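Local coordinates for protein aldehyde dehydrogenase (Anabaena variabilis, PDB 4H7N) that probably oxidises aldehydes to carboxylic acids with NAD+, as other members of the aldehyde dehydrogenase family do, at residues 264-269 with 364-369; 136-141 with 259-264. All coordinates share one frame; numbering follows the deposited sequence.

Contact 1 of 2, residues 264-269 with 364-369; sequences QSCLSI and ETFGPI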
# COMPACT_ATOMS: atom_id res chain seq x y z
N GLN A 264 18.47 20.40 -7.07
CA GLN A 264 17.37 19.81 -7.83
C GLN A 264 17.19 18.37 -7.36
O GLN A 264 17.63 17.43 -8.01
CB GLN A 264 17.66 19.87 -9.35
CG GLN A 264 17.86 21.30 -9.83
CD GLN A 264 18.42 21.38 -11.23
OE1 GLN A 264 17.74 21.82 -12.16
NE2 GLN A 264 19.70 20.96 -11.40
N SER A 265 16.51 18.22 -6.22
CA SER A 265 16.38 16.95 -5.57
C SER A 265 15.29 17.06 -4.52
O SER A 265 15.26 18.03 -3.74
CB SER A 265 17.67 16.55 -4.90
OG SER A 265 17.55 15.36 -4.22
N CYS A 266 14.47 16.01 -4.46
CA CYS A 266 13.46 15.80 -3.38
C CYS A 266 14.13 15.86 -1.99
O CYS A 266 13.51 16.31 -1.03
CB CYS A 266 12.77 14.41 -3.58
SG CYS A 266 11.74 14.42 -5.07
N LEU A 267 15.39 15.44 -1.94
CA LEU A 267 16.19 15.26 -0.69
C LEU A 267 17.10 16.42 -0.36
O LEU A 267 17.93 16.35 0.56
CB LEU A 267 17.10 14.02 -0.82
CG LEU A 267 16.35 12.78 -1.25
CD1 LEU A 267 17.31 11.64 -1.57
CD2 LEU A 267 15.37 12.41 -0.18
N SER A 268 16.96 17.50 -1.10
CA SER A 268 17.77 18.65 -0.88
C SER A 268 17.35 19.27 0.47
O SER A 268 16.14 19.39 0.74
CB SER A 268 17.50 19.70 -1.99
OG SER A 268 18.52 20.65 -1.92
N ILE A 269 18.33 19.74 1.23
CA ILE A 269 18.07 20.56 2.41
C ILE A 269 17.58 21.94 1.90
O ILE A 269 18.31 22.62 1.18
CB ILE A 269 19.31 20.74 3.30
CG1 ILE A 269 19.84 19.41 3.86
CG2 ILE A 269 19.00 21.74 4.42
CD1 ILE A 269 18.77 18.59 4.60
N GLU A 364 8.27 23.94 -2.30
CA GLU A 364 9.46 23.28 -2.80
C GLU A 364 10.17 24.25 -3.76
O GLU A 364 9.56 24.79 -4.67
CB GLU A 364 9.12 21.94 -3.50
CG GLU A 364 10.36 21.10 -3.90
CD GLU A 364 10.04 19.60 -4.19
OE1 GLU A 364 9.04 19.37 -4.93
OE2 GLU A 364 10.79 18.66 -3.69
N THR A 365 11.46 24.44 -3.54
CA THR A 365 12.27 25.34 -4.37
C THR A 365 13.02 24.57 -5.48
O THR A 365 13.06 24.99 -6.64
CB THR A 365 13.22 26.12 -3.44
OG1 THR A 365 12.44 26.85 -2.48
CG2 THR A 365 14.07 27.13 -4.20
N PHE A 366 13.61 23.41 -5.12
CA PHE A 366 14.36 22.61 -6.08
C PHE A 366 15.50 23.45 -6.69
O PHE A 366 15.77 23.37 -7.89
CB PHE A 366 13.41 22.11 -7.18
CG PHE A 366 13.39 20.63 -7.35
CD1 PHE A 366 12.98 19.81 -6.31
CD2 PHE A 366 13.81 20.04 -8.55
CE1 PHE A 366 12.94 18.42 -6.45
CE2 PHE A 366 13.78 18.64 -8.69
CZ PHE A 366 13.34 17.85 -7.65
N GLY A 367 16.14 24.27 -5.85
CA GLY A 367 17.27 25.11 -6.26
C GLY A 367 18.35 25.16 -5.18
O GLY A 367 18.19 24.56 -4.11
N PRO A 368 19.46 25.88 -5.44
CA PRO A 368 20.59 25.80 -4.52
C PRO A 368 20.53 26.90 -3.46
O PRO A 368 21.48 27.66 -3.26
CB PRO A 368 21.78 26.00 -5.46
CG PRO A 368 21.28 26.99 -6.46
CD PRO A 368 19.79 26.67 -6.63
N ILE A 369 19.40 26.96 -2.77
CA ILE A 369 19.11 28.07 -1.86
C ILE A 369 19.18 27.62 -0.41
O ILE A 369 18.66 26.57 -0.08
CB ILE A 369 17.71 28.62 -2.09
CG1 ILE A 369 17.47 28.87 -3.57
CG2 ILE A 369 17.52 29.92 -1.33
CD1 ILE A 369 18.54 29.70 -4.26
O HOH W 1 18.39 23.07 -2.05

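Contact 2 of 2, residues 136-141 with 259-264; sequences WNFPLT and VVNTGQ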
# COMPACT_ATOMS: atom_id res chain seq x y z
N TRP A 136 12.99 14.47 -14.17
CA TRP A 136 14.16 14.91 -14.95
C TRP A 136 15.43 15.20 -14.14
O TRP A 136 16.48 15.40 -14.75
CB TRP A 136 13.79 16.15 -15.78
CG TRP A 136 13.10 17.21 -15.03
CD1 TRP A 136 11.77 17.45 -14.98
CD2 TRP A 136 13.72 18.16 -14.16
NE1 TRP A 136 11.51 18.49 -14.15
CE2 TRP A 136 12.70 18.94 -13.62
CE3 TRP A 136 15.05 18.41 -13.78
CZ2 TRP A 136 12.95 19.99 -12.73
CZ3 TRP A 136 15.30 19.46 -12.90
CH2 TRP A 136 14.26 20.24 -12.39
N ASN A 137 15.39 15.22 -12.81
CA ASN A 137 16.52 15.72 -12.03
C ASN A 137 17.70 14.75 -11.79
O ASN A 137 18.88 15.16 -11.80
CB ASN A 137 16.06 16.33 -10.74
CG ASN A 137 15.38 15.33 -9.86
OD1 ASN A 137 14.41 14.70 -10.26
ND2 ASN A 137 15.92 15.11 -8.68
N PHE A 138 17.38 13.46 -11.69
CA PHE A 138 18.34 12.38 -11.73
C PHE A 138 17.72 11.37 -12.68
O PHE A 138 17.09 10.39 -12.28
CB PHE A 138 18.59 11.74 -10.35
CG PHE A 138 19.24 12.65 -9.33
CD1 PHE A 138 20.60 12.84 -9.32
CD2 PHE A 138 18.49 13.20 -8.28
CE1 PHE A 138 21.20 13.64 -8.37
CE2 PHE A 138 19.10 13.98 -7.31
CZ PHE A 138 20.46 14.20 -7.37
N PRO A 139 17.82 11.65 -13.94
CA PRO A 139 17.01 10.91 -14.89
C PRO A 139 17.29 9.41 -14.88
O PRO A 139 16.35 8.63 -14.95
CB PRO A 139 17.37 11.51 -16.24
CG PRO A 139 18.36 12.53 -16.00
CD PRO A 139 18.74 12.61 -14.56
N LEU A 140 18.56 9.02 -14.78
CA LEU A 140 18.91 7.63 -14.82
C LEU A 140 18.51 6.95 -13.54
O LEU A 140 17.71 5.99 -13.55
CB LEU A 140 20.40 7.42 -15.10
CG LEU A 140 20.86 5.98 -15.01
CD1 LEU A 140 20.25 5.15 -16.12
CD2 LEU A 140 22.39 5.88 -15.02
N THR A 141 18.97 7.45 -12.41
CA THR A 141 18.74 6.69 -11.17
C THR A 141 17.26 6.64 -10.83
O THR A 141 16.78 5.59 -10.37
CB THR A 141 19.55 7.19 -9.98
OG1 THR A 141 19.44 8.58 -9.93
CG2 THR A 141 21.07 6.88 -10.14
N VAL A 259 22.99 21.98 -2.11
CA VAL A 259 23.33 22.41 -3.44
C VAL A 259 23.84 21.34 -4.40
O VAL A 259 24.02 21.62 -5.58
CB VAL A 259 24.27 23.64 -3.44
CG1 VAL A 259 23.75 24.70 -2.49
CG2 VAL A 259 25.69 23.23 -3.12
N VAL A 260 24.02 20.10 -3.93
CA VAL A 260 24.38 19.02 -4.82
C VAL A 260 23.26 18.92 -5.85
O VAL A 260 22.09 19.13 -5.55
CB VAL A 260 24.65 17.68 -4.08
CG1 VAL A 260 23.38 17.16 -3.43
CG2 VAL A 260 25.23 16.66 -5.04
N ASN A 261 23.65 18.70 -7.09
CA ASN A 261 22.77 18.71 -8.25
C ASN A 261 22.08 20.06 -8.39
O ASN A 261 20.94 20.15 -8.85
CB ASN A 261 21.72 17.58 -8.17
CG ASN A 261 21.24 17.13 -9.56
OD1 ASN A 261 22.02 17.03 -10.48
ND2 ASN A 261 19.95 16.90 -9.70
N THR A 262 22.74 21.12 -7.95
CA THR A 262 22.17 22.50 -7.97
C THR A 262 20.85 22.56 -7.17
O THR A 262 19.96 23.39 -7.43
CB THR A 262 21.96 23.00 -9.40
OG1 THR A 262 23.14 22.73 -10.18
CG2 THR A 262 21.75 24.50 -9.45
N GLY A 263 20.74 21.68 -6.18
CA GLY A 263 19.55 21.68 -5.32
C GLY A 263 18.31 21.04 -5.92
O GLY A 263 17.25 21.08 -5.31
N GLN A 264 18.47 20.40 -7.07
CA GLN A 264 17.37 19.81 -7.83
C GLN A 264 17.19 18.37 -7.36
O GLN A 264 17.63 17.43 -8.01
CB GLN A 264 17.66 19.87 -9.35
CG GLN A 264 17.86 21.30 -9.83
CD GLN A 264 18.42 21.38 -11.23
OE1 GLN A 264 17.74 21.82 -12.16
NE2 GLN A 264 19.70 20.96 -11.40

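Contact 1 of 2, residues 264-269 with 364-369
The ring of F366 lies beneath the backbone of Q264 and S265, joining the loops that lead into strands 269-275 and 369-375, neighbours in the seven-stranded sheet. The first loop, with its cysteine C266, fits the nucleophile loop of aldehyde dehydrogenases; the side chain of C266 is about 6 Å from that of E232, the predicted active-site residue. The tight part is a peptide laid on an aromatic face. S265 N sits over the ring centre, 3.4 Å above its plane, while Q264 CA makes a CH-pi contact 4.0 Å from the F366 centroid. S265 C comes to 3.3 Å from F366 CE1, and C266 N meets that corner obliquely. F366 reaches this pose with chi1 at -124°, away from the usual staggered positions. Its backbone is anchored by E270, whose OE1 and OE2 accept from T365 N and F366 N. E364 OE2 lies 3.9 Å from C266 CA and is held by G235 N.

Toward S268 and G367 packing is looser. S268 OG and G367 O are 4.5 Å apart, too far for a direct hydrogen bond, and a single water lies between them, 2.6 Å from G367 O; its approach to S268 OG is too short to trust and acceptors outnumber its protons, so its donations stay undecided. F366 O, also buried, has no partner in the model. The cysteine loop is shaped from within: S265 to S268 form a type I beta turn, and S265 OG, anti to its backbone N, accepts from L267 N at 3.1 Å, closing an ST turn.

Contact 2 of 2, residues 136-141 with 259-264
W136 meets Q264 at an aromatic edge: CZ3 of the indole lies 3.5 Å from Q264 OE1, which is near the ring plane and takes its hydrogen bond from I309 N. The loop holding W136 follows strand 118-134 of the Rossmann-type nucleotide-binding half, whereas 259-264 follows helix 247-259 of the catalytic half, making this a bridge between domains. N137 comes next and carries the polar exchange. Its ND2 gives a hydrogen bond of 3.0 Å to Q264 O, and its own carbonyl O receives N261 ND2 at 2.9 Å, the donor standing above the carbonyl plane. N137 CG is tucked between the backbone N and the carbonyl carbon (chi1 63°), which turns the amide toward Q264.

The F138 ring stacks on the side-chain amide of N261, the planes 20° apart, with N261 ND2 3.6 Å above the ring plane and offset toward the rim. From P139 onward the chain enters helix 139-144 and turns instead to helices 67-78 and 82-106.

On the other side N261 is the hub. Its ND2 also donates to Q264 O at 2.9 Å, its OD1 accepts from R80, and its backbone O receives Q264 NE2 along with Q264 N. The chemistry implies that the bond from ND2 to Q264 O orients the N137 amide, while N261 ND2 holds that acceptor from the opposite face, consistent with the oxyanion-stabilising role of the corresponding asparagine in related aldehyde dehydrogenases.

Contacts 1 and 2 have centres 9 Å apart, and Q264 takes part in both. Along the chain they run in series: contact 2 spans 136 to 264 and contact 1 opens there, ending at 369. Contact 2 ties the loop after strand 118-134 to the loop following helix 247-259, while contact 1 stays within the catalytic half, beside strands 269-275 and 369-375. They also touch directly, with S265 CA packed on N137 ND2 and S265 OG against F138 CE2. Together they place the cysteine loop next to the nucleotide-binding half, consistent with an active site at the domain interface, as in related enzymes.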